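Local coordinates for protein probable glutathione S-transferase 5 (Caenorhabditis elegans, PDB 1ZL9) that conjugates reduced glutathione to a wide range of exogenous and endogenous hydrophobic electrophiles, acting as a sigma-class glutathione transferase, at residues 77-82 with 153-158. Numbering follows the deposited sequence.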
loop_
_atom_site.group_PDB
_atom_site.type_symbol
_atom_site.label_atom_id
_atom_site.label_comp_id
_atom_site.label_asym_id
_atom_site.label_seq_id
_atom_site.Cartn_x
_atom_site.Cartn_y
_atom_site.Cartn_z
ATOM N N PHE A 77 14.668 4.456 11.760
ATOM C CA PHE A 77 14.553 5.134 13.051
ATOM C C PHE A 77 13.781 4.351 14.125
ATOM O O PHE A 77 13.429 4.933 15.146
ATOM C CB PHE A 77 13.974 6.540 12.867
ATOM C CG PHE A 77 14.795 7.389 11.907
ATOM C CD1 PHE A 77 14.265 7.869 10.747
ATOM C CD2 PHE A 77 16.153 7.655 12.182
ATOM C CE1 PHE A 77 15.027 8.626 9.838
ATOM C CE2 PHE A 77 16.931 8.406 11.282
ATOM C CZ PHE A 77 16.372 8.868 10.104
ATOM N N LYS A 78 13.510 3.062 13.893
ATOM C CA LYS A 78 12.728 2.247 14.852
ATOM C C LYS A 78 11.309 2.786 15.215
ATOM O O LYS A 78 10.840 2.714 16.389
ATOM C CB LYS A 78 13.565 1.901 16.111
ATOM C CG LYS A 78 13.246 0.587 16.806
ATOM C CD LYS A 78 13.776 -0.636 16.067
ATOM C CE LYS A 78 13.611 -1.904 16.936
ATOM N NZ LYS A 78 14.193 -1.768 18.375
ATOM N N LEU A 79 10.600 3.273 14.190
ATOM C CA LEU A 79 9.249 3.782 14.301
ATOM C C LEU A 79 8.275 2.973 13.470
ATOM O O LEU A 79 7.122 3.402 13.231
ATOM C CB LEU A 79 9.193 5.261 13.839
ATOM C CG LEU A 79 9.916 6.270 14.691
ATOM C CD1 LEU A 79 9.818 7.678 14.041
ATOM C CD2 LEU A 79 9.308 6.297 16.106
ATOM N N ASN A 80 8.682 1.767 13.065
ATOM C CA ASN A 80 7.811 0.905 12.265
ATOM C C ASN A 80 7.173 -0.250 13.048
ATOM O O ASN A 80 6.481 -1.031 12.469
ATOM C CB ASN A 80 8.575 0.321 11.031
ATOM C CG ASN A 80 7.618 -0.259 9.950
ATOM O OD1 ASN A 80 6.688 0.406 9.567
ATOM N ND2 ASN A 80 7.924 -1.473 9.403
ATOM N N GLY A 81 7.393 -0.334 14.358
ATOM C CA GLY A 81 7.039 -1.491 15.128
ATOM C C GLY A 81 8.290 -2.055 15.808
ATOM O O GLY A 81 9.401 -2.010 15.242
ATOM N N LYS A 82 8.106 -2.564 17.019
ATOM C CA LYS A 82 9.217 -3.076 17.851
ATOM C C LYS A 82 9.504 -4.560 17.594
ATOM O O LYS A 82 10.495 -5.083 18.102
ATOM C CB LYS A 82 8.926 -2.942 19.321
ATOM C CG LYS A 82 8.639 -1.487 19.828
ATOM C CD LYS A 82 7.434 -1.479 20.824
ATOM C CE LYS A 82 7.733 -1.519 22.358
ATOM N NZ LYS A 82 6.798 -0.625 23.185
ATOM N N ASP A 153 3.010 -0.468 22.424
ATOM C CA ASP A 153 3.123 0.446 23.584
ATOM C C ASP A 153 3.897 1.726 23.338
ATOM O O ASP A 153 4.174 2.434 24.263
ATOM C CB ASP A 153 3.832 -0.270 24.742
ATOM C CG ASP A 153 3.002 -1.296 25.349
ATOM O OD1 ASP A 153 3.604 -2.176 26.042
ATOM O OD2 ASP A 153 1.725 -1.320 25.218
ATOM N N SER A 154 4.241 2.032 22.093
ATOM C CA SER A 154 5.016 3.199 21.786
ATOM C C SER A 154 4.729 3.660 20.343
ATOM O O SER A 154 4.057 2.988 19.569
ATOM C CB SER A 154 6.531 2.915 21.988
ATOM O OG SER A 154 6.892 1.790 21.209
ATOM N N LEU A 155 5.218 4.841 20.055
ATOM C CA LEU A 155 4.942 5.546 18.816
ATOM C C LEU A 155 5.369 4.743 17.627
ATOM O O LEU A 155 6.475 4.197 17.587
ATOM C CB LEU A 155 5.706 6.873 18.842
ATOM C CG LEU A 155 5.510 7.753 17.617
ATOM C CD1 LEU A 155 4.138 8.335 17.690
ATOM C CD2 LEU A 155 6.551 8.848 17.621
ATOM N N THR A 156 4.494 4.682 16.618
ATOM C CA THR A 156 4.890 4.257 15.284
ATOM C C THR A 156 4.444 5.330 14.284
ATOM O O THR A 156 3.658 6.235 14.604
ATOM C CB THR A 156 4.298 2.921 14.881
ATOM O OG1 THR A 156 2.872 2.964 14.897
ATOM C CG2 THR A 156 4.703 1.831 15.809
ATOM N N TRP A 157 4.936 5.221 13.057
ATOM C CA TRP A 157 4.605 6.236 12.032
ATOM C C TRP A 157 3.112 6.301 11.692
ATOM O O TRP A 157 2.622 7.345 11.258
ATOM C CB TRP A 157 5.472 6.028 10.797
ATOM C CG TRP A 157 5.200 4.858 9.932
ATOM C CD1 TRP A 157 5.794 3.667 9.962
ATOM C CD2 TRP A 157 4.298 4.828 8.800
ATOM N NE1 TRP A 157 5.291 2.849 8.967
ATOM C CE2 TRP A 157 4.372 3.546 8.234
ATOM C CE3 TRP A 157 3.431 5.758 8.233
ATOM C CZ2 TRP A 157 3.693 3.194 7.058
ATOM C CZ3 TRP A 157 2.716 5.400 7.135
ATOM C CH2 TRP A 157 2.870 4.129 6.523
ATOM N N ILE A 158 2.366 5.217 11.905
ATOM C CA ILE A 158 0.945 5.277 11.608
ATOM C C ILE A 158 0.259 6.163 12.635
ATOM O O ILE A 158 -0.712 6.814 12.295
ATOM C CB ILE A 158 0.309 3.852 11.422
ATOM C CG1 ILE A 158 -1.103 3.960 10.801
ATOM C CG2 ILE A 158 0.242 3.056 12.759
ATOM C CD1 ILE A 158 -1.189 4.538 9.407
HETATM O O HOH W 1 4.951 -2.717 22.066
#
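L79 and T156 bring the two backbones together, their CA atoms 4.5 Å apart, where the 77-82 linker passes over the start of helix 157-171. L79 O receives the N-H of W157, the first residue of that helix, at 2.8 Å, so an amide with no helical partner is satisfied by the linker; T156 CA also approaches L79 O at 3.2 Å, as a CA-H...O contact. T156, a usual N-cap residue, has its backbone N hydrogen-bonded to OD2 of D159, the N3 residue.

The W157 indole lies beside the N80 amide, the two planes 14° apart. Its NE1 gives a hydrogen bond to N80 OD1 (2.9 Å), within both the ring plane and the carbonyl plane. N80 CG, anti to the backbone N (chi1 -164°), brings the amide alongside the indole; the hydrogen bonds of OD1 and of ND2, to E87 OE2, set its flip. Asparagine suits the place by accepting and donating at once, tryptophan by joining an edge N-H to a broad apolar surface, packed on A70, A74, V90 and A94. At phi 122° in G81 a side chain would collide with N80 O; its N packs on T156 CG2. L79 CD2 meets L155 CD2 at 4.1 Å, with Y24 touching both leucines. At the exposed margin, the bent K82 chain folds over S154 and its NZ donates to OG (3.1 Å); D153 OD1, 4.6 Å from NZ, probably adds weak attraction.

The arrangement belongs to the interdomain junction of the GST fold: the linker from the thioredoxin-like domain is fastened to a helix of the all-helical domain at its Thr-X-X-Asp N-capping box sequence, as in other GSTs.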